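Local structure of periplasmic beta-glucosidase (Pseudomonas aeruginosa, 6R5T) at residues 631-639 against 689-698. The protein probably hydrolyses terminal, non-reducing beta-D-glucosyl residues to release beta-D-glucose in the periplasm, as a member of glycoside hydrolase family 3. The protein carries 1 engineered substitution. Sequence-based numbering, arbitrary orientation.
Sequences LARGATLEA and IVFRLGEADL
NH1 of R633 donates to OE2 of E695 over 2.7 Å, a salt bridge, and also hydrogen-bonds to A709 O. The carboxylate oxygen lies in the guanidinium plane, yet NH1 meets it from above the carboxylate plane, the two planes standing 75° apart. E695 reaches R633 because its chain is extended and leaves the backbone with CG opposite N (chi1 -168°). Nearby, a water donates to A635 O and accepts from E695 N, bridging the two backbones. G634, with positive phi, suits the type II turn A632-A635. Beyond it the strands run antiparallel: L637 N reaches L693 O at 2.7 Å, almost straight, and F691 N reaches A639 O at 2.8 Å, each pair bonded in both directions. L637 and L693 lie side by side, CD2 to CD1 4.0 Å, on the buried face with A639, whose small side chain leaves room beside F691, both touching L657 of strand 651-660. On the other face, T636 CG2 packs 3.6 Å from R692 NE, and E638, its OE1 salt-bridged to R640, crosses V690 CG1 obliquely with CB, CG and CD. An apolar inward face and a more exposed face of T636, E638 and R692 fit one sheet of the fibronectin type III-like sandwich, with salt bridge and water joining the chains beyond the strand pair.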
ATOM      1  N   LEU A 631      26.163 -16.522 -22.983  1.00 22.66           N
ATOM      2  CA  LEU A 631      25.062 -17.474 -23.220  1.00 21.96           C
ATOM      3  C   LEU A 631      24.434 -17.167 -24.574  1.00 21.11           C
ATOM      4  O   LEU A 631      23.902 -16.075 -24.798  1.00 18.89           O
ATOM      5  CB  LEU A 631      24.027 -17.391 -22.099  1.00 21.53           C
ATOM      6  CG  LEU A 631      22.871 -18.380 -22.200  1.00 22.91           C
ATOM      7  CD1 LEU A 631      23.383 -19.801 -22.129  1.00 24.68           C
ATOM      8  CD2 LEU A 631      21.809 -18.126 -21.119  1.00 23.63           C
ATOM      9  N   ALA A 632      24.523 -18.120 -25.487  1.00 24.16           N
ATOM     10  CA  ALA A 632      23.792 -18.019 -26.760  1.00 25.67           C
ATOM     11  C   ALA A 632      22.305 -18.316 -26.548  1.00 22.77           C
ATOM     12  O   ALA A 632      21.911 -19.157 -25.700  1.00 22.65           O
ATOM     13  CB  ALA A 632      24.427 -18.962 -27.757  1.00 29.28           C
ATOM     14  N   ARG A 633      21.463 -17.697 -27.360  1.00 22.65           N
ATOM     15  CA  ARG A 633      20.023 -18.052 -27.432  1.00 24.80           C
ATOM     16  C   ARG A 633      19.888 -19.535 -27.803  1.00 25.17           C
ATOM     17  O   ARG A 633      20.608 -19.977 -28.700  1.00 26.56           O
ATOM     18  CB  ARG A 633      19.289 -17.234 -28.487  1.00 30.27           C
ATOM     19  CG  ARG A 633      19.493 -15.729 -28.394  1.00 34.85           C
ATOM     20  CD  ARG A 633      18.398 -15.105 -27.572  1.00 36.02           C
ATOM     21  NE  ARG A 633      18.608 -13.662 -27.462  1.00 37.60           N
ATOM     22  CZ  ARG A 633      17.800 -12.832 -26.818  1.00 37.87           C
ATOM     23  NH1 ARG A 633      16.704 -13.302 -26.243  1.00 34.29           N
ATOM     24  NH2 ARG A 633      18.105 -11.546 -26.724  1.00 39.81           N
ATOM     25  N   GLY A 634      18.980 -20.232 -27.141  1.00 26.28           N
ATOM     26  CA  GLY A 634      18.753 -21.674 -27.292  1.00 26.54           C
ATOM     27  C   GLY A 634      19.620 -22.503 -26.368  1.00 24.61           C
ATOM     28  O   GLY A 634      19.269 -23.665 -26.180  1.00 25.99           O
ATOM     29  N   ALA A 635      20.648 -21.939 -25.721  1.00 21.94           N
ATOM     30  CA  ALA A 635      21.566 -22.713 -24.861  1.00 21.80           C
ATOM     31  C   ALA A 635      21.148 -22.563 -23.393  1.00 24.31           C
ATOM     32  O   ALA A 635      20.358 -21.674 -23.068  1.00 23.43           O
ATOM     33  CB  ALA A 635      22.983 -22.273 -25.076  1.00 21.95           C
ATOM     34  N   THR A 636      21.709 -23.434 -22.578  1.00 25.04           N
ATOM     35  CA  THR A 636      21.593 -23.463 -21.100  1.00 26.82           C
ATOM     36  C   THR A 636      22.964 -23.154 -20.537  1.00 26.66           C
ATOM     37  O   THR A 636      24.012 -23.503 -21.133  1.00 27.65           O
ATOM     38  CB  THR A 636      21.044 -24.814 -20.631  1.00 31.08           C
ATOM     39  OG1 THR A 636      19.680 -24.816 -21.050  1.00 35.78           O
ATOM     40  CG2 THR A 636      21.043 -25.023 -19.139  1.00 40.23           C
ATOM     41  N   LEU A 637      22.933 -22.491 -19.394  1.00 24.82           N
ATOM     42  CA  LEU A 637      24.092 -22.137 -18.566  1.00 26.87           C
ATOM     43  C   LEU A 637      23.981 -22.989 -17.299  1.00 21.93           C
ATOM     44  O   LEU A 637      22.825 -23.251 -16.848  1.00 22.56           O
ATOM     45  CB  LEU A 637      23.937 -20.637 -18.255  1.00 29.40           C
ATOM     46  CG  LEU A 637      25.098 -19.980 -17.532  1.00 32.28           C
ATOM     47  CD1 LEU A 637      25.878 -19.114 -18.496  1.00 34.30           C
ATOM     48  CD2 LEU A 637      24.616 -19.155 -16.353  1.00 37.66           C
ATOM     49  N   GLU A 638      25.121 -23.389 -16.745  1.00 21.84           N
ATOM     50  CA  GLU A 638      25.174 -23.991 -15.381  1.00 21.46           C
ATOM     51  C   GLU A 638      25.837 -23.017 -14.400  1.00 19.81           C
ATOM     52  O   GLU A 638      26.889 -22.433 -14.708  1.00 20.26           O
ATOM     53  CB  GLU A 638      25.891 -25.341 -15.421  1.00 25.69           C
ATOM     54  CG  GLU A 638      25.143 -26.392 -16.222  1.00 30.20           C
ATOM     55  CD  GLU A 638      25.888 -27.714 -16.323  1.00 36.31           C
ATOM     56  OE1 GLU A 638      27.095 -27.747 -15.968  1.00 40.86           O
ATOM     57  OE2 GLU A 638      25.246 -28.709 -16.719  1.00 47.77           O
ATOM     58  N   ALA A 639      25.283 -22.957 -13.187  1.00 17.67           N
ATOM     59  CA  ALA A 639      25.839 -22.246 -12.026  1.00 18.88           C
ATOM     60  C   ALA A 639      26.147 -23.316 -10.998  1.00 19.41           C
ATOM     61  O   ALA A 639      25.208 -24.064 -10.602  1.00 19.14           O
ATOM     62  CB  ALA A 639      24.847 -21.241 -11.533  1.00 19.04           C
ATOM     63  N   ILE A 689      26.189 -28.604  -6.140  1.00 21.79           N
ATOM     64  CA  ILE A 689      24.855 -28.185  -6.602  1.00 22.55           C
ATOM     65  C   ILE A 689      25.073 -27.566  -7.970  1.00 22.34           C
ATOM     66  O   ILE A 689      26.015 -26.721  -8.135  1.00 23.62           O
ATOM     67  CB  ILE A 689      24.224 -27.240  -5.581  1.00 25.73           C
ATOM     68  CG1 ILE A 689      24.068 -27.984  -4.254  1.00 27.29           C
ATOM     69  CG2 ILE A 689      22.900 -26.727  -6.084  1.00 27.24           C
ATOM     70  CD1 ILE A 689      23.903 -27.122  -3.093  1.00 31.59           C
ATOM     71  N   VAL A 690      24.285 -28.036  -8.925  1.00 21.43           N
ATOM     72  CA  VAL A 690      24.311 -27.517 -10.304  1.00 20.70           C
ATOM     73  C   VAL A 690      22.938 -26.950 -10.602  1.00 20.69           C
ATOM     74  O   VAL A 690      21.953 -27.700 -10.542  1.00 24.46           O
ATOM     75  CB  VAL A 690      24.672 -28.635 -11.282  1.00 24.97           C
ATOM     76  CG1 VAL A 690      24.796 -28.077 -12.679  1.00 24.53           C
ATOM     77  CG2 VAL A 690      25.928 -29.359 -10.841  1.00 25.03           C
ATOM     78  N   PHE A 691      22.857 -25.648 -10.790  1.00 17.63           N
ATOM     79  CA  PHE A 691      21.642 -24.989 -11.268  1.00 19.66           C
ATOM     80  C   PHE A 691      21.774 -24.843 -12.765  1.00 19.75           C
ATOM     81  O   PHE A 691      22.825 -24.399 -13.231  1.00 24.43           O
ATOM     82  CB  PHE A 691      21.490 -23.628 -10.600  1.00 17.33           C
ATOM     83  CG  PHE A 691      21.282 -23.690  -9.121  1.00 15.40           C
ATOM     84  CD1 PHE A 691      20.037 -24.049  -8.624  1.00 18.72           C
ATOM     85  CD2 PHE A 691      22.261 -23.354  -8.223  1.00 16.46           C
ATOM     86  CE1 PHE A 691      19.799 -24.070  -7.263  1.00 17.78           C
ATOM     87  CE2 PHE A 691      22.015 -23.361  -6.860  1.00 18.62           C
ATOM     88  CZ  PHE A 691      20.784 -23.722  -6.383  1.00 17.72           C
ATOM     89  N   ARG A 692      20.659 -25.034 -13.446  1.00 22.70           N
ATOM     90  CA  ARG A 692      20.541 -24.756 -14.884  1.00 24.97           C
ATOM     91  C   ARG A 692      19.742 -23.466 -15.079  1.00 20.57           C
ATOM     92  O   ARG A 692      18.724 -23.257 -14.372  1.00 22.79           O
ATOM     93  CB  ARG A 692      19.839 -25.924 -15.576  1.00 29.78           C
ATOM     94  CG  ARG A 692      20.716 -27.153 -15.729  1.00 34.91           C
ATOM     95  CD  ARG A 692      20.059 -28.252 -16.570  1.00 45.22           C
ATOM     96  NE  ARG A 692      19.268 -27.734 -17.682  1.00 53.34           N
ATOM     97  CZ  ARG A 692      18.948 -28.406 -18.780  1.00 65.12           C
ATOM     98  NH1 ARG A 692      19.363 -29.644 -18.943  1.00 74.47           N
ATOM     99  NH2 ARG A 692      18.211 -27.844 -19.725  1.00 61.31           N
ATOM    100  N   LEU A 693      20.256 -22.601 -15.948  1.00 20.53           N
ATOM    101  CA  LEU A 693      19.572 -21.362 -16.353  1.00 21.67           C
ATOM    102  C   LEU A 693      19.507 -21.307 -17.878  1.00 21.90           C
ATOM    103  O   LEU A 693      20.527 -21.576 -18.536  1.00 24.39           O
ATOM    104  CB  LEU A 693      20.369 -20.162 -15.841  1.00 23.97           C
ATOM    105  CG  LEU A 693      20.346 -19.972 -14.322  1.00 26.55           C
ATOM    106  CD1 LEU A 693      21.399 -18.936 -13.909  1.00 27.78           C
ATOM    107  CD2 LEU A 693      18.944 -19.573 -13.886  1.00 27.35           C
ATOM    108  N   GLY A 694      18.337 -20.978 -18.398  1.00 24.49           N
ATOM    109  CA  GLY A 694      18.182 -20.687 -19.829  1.00 26.24           C
ATOM    110  C   GLY A 694      17.458 -19.376 -20.038  1.00 25.11           C
ATOM    111  O   GLY A 694      17.140 -18.641 -19.046  1.00 21.76           O
ATOM    112  N   GLU A 695      17.224 -19.048 -21.300  1.00 23.05           N
ATOM    113  CA  GLU A 695      16.539 -17.791 -21.674  1.00 22.63           C
ATOM    114  C   GLU A 695      15.202 -17.669 -20.943  1.00 21.20           C
ATOM    115  O   GLU A 695      14.823 -16.549 -20.627  1.00 22.50           O
ATOM    116  CB  GLU A 695      16.394 -17.781 -23.185  1.00 26.98           C
ATOM    117  CG  GLU A 695      15.980 -16.452 -23.739  1.00 29.87           C
ATOM    118  CD  GLU A 695      15.712 -16.511 -25.233  1.00 36.45           C
ATOM    119  OE1 GLU A 695      15.964 -17.572 -25.835  1.00 33.67           O
ATOM    120  OE2 GLU A 695      15.232 -15.502 -25.768  1.00 34.43           O
ATOM    121  N   ALA A 696      14.477 -18.757 -20.691  1.00 21.82           N
ATOM    122  CA  ALA A 696      13.139 -18.705 -20.058  1.00 25.76           C
ATOM    123  C   ALA A 696      13.243 -18.053 -18.667  1.00 21.92           C
ATOM    124  O   ALA A 696      12.306 -17.349 -18.250  1.00 22.95           O
ATOM    125  CB  ALA A 696      12.587 -20.104 -19.957  1.00 27.62           C
ATOM    126  N   ASP A 697      14.367 -18.252 -17.998  1.00 20.41           N
ATOM    127  CA  ASP A 697      14.626 -17.651 -16.660  1.00 21.88           C
ATOM    128  C   ASP A 697      14.865 -16.145 -16.790  1.00 17.95           C
ATOM    129  O   ASP A 697      14.852 -15.428 -15.763  1.00 19.40           O
ATOM    130  CB  ASP A 697      15.840 -18.311 -16.040  1.00 22.10           C
ATOM    131  CG  ASP A 697      15.526 -19.754 -15.758  1.00 29.15           C
ATOM    132  OD1 ASP A 697      14.512 -20.004 -15.043  1.00 28.64           O
ATOM    133  OD2 ASP A 697      16.237 -20.602 -16.317  1.00 26.49           O
ATOM    134  N   LEU A 698      15.152 -15.648 -17.969  1.00 16.95           N
ATOM    135  CA  LEU A 698      15.649 -14.269 -18.148  1.00 16.49           C
ATOM    136  C   LEU A 698      14.581 -13.331 -18.714  1.00 16.54           C
ATOM    137  O   LEU A 698      14.794 -12.132 -18.768  1.00 18.36           O
ATOM    138  CB  LEU A 698      16.849 -14.297 -19.098  1.00 17.12           C
ATOM    139  CG  LEU A 698      17.917 -15.364 -18.837  1.00 17.65           C
ATOM    140  CD1 LEU A 698      19.013 -15.276 -19.898  1.00 19.89           C
ATOM    141  CD2 LEU A 698      18.494 -15.261 -17.440  1.00 19.50           C
TER
HETATM  142  O   HOH W   1      17.485 -21.172 -23.088  1.00 38.80           O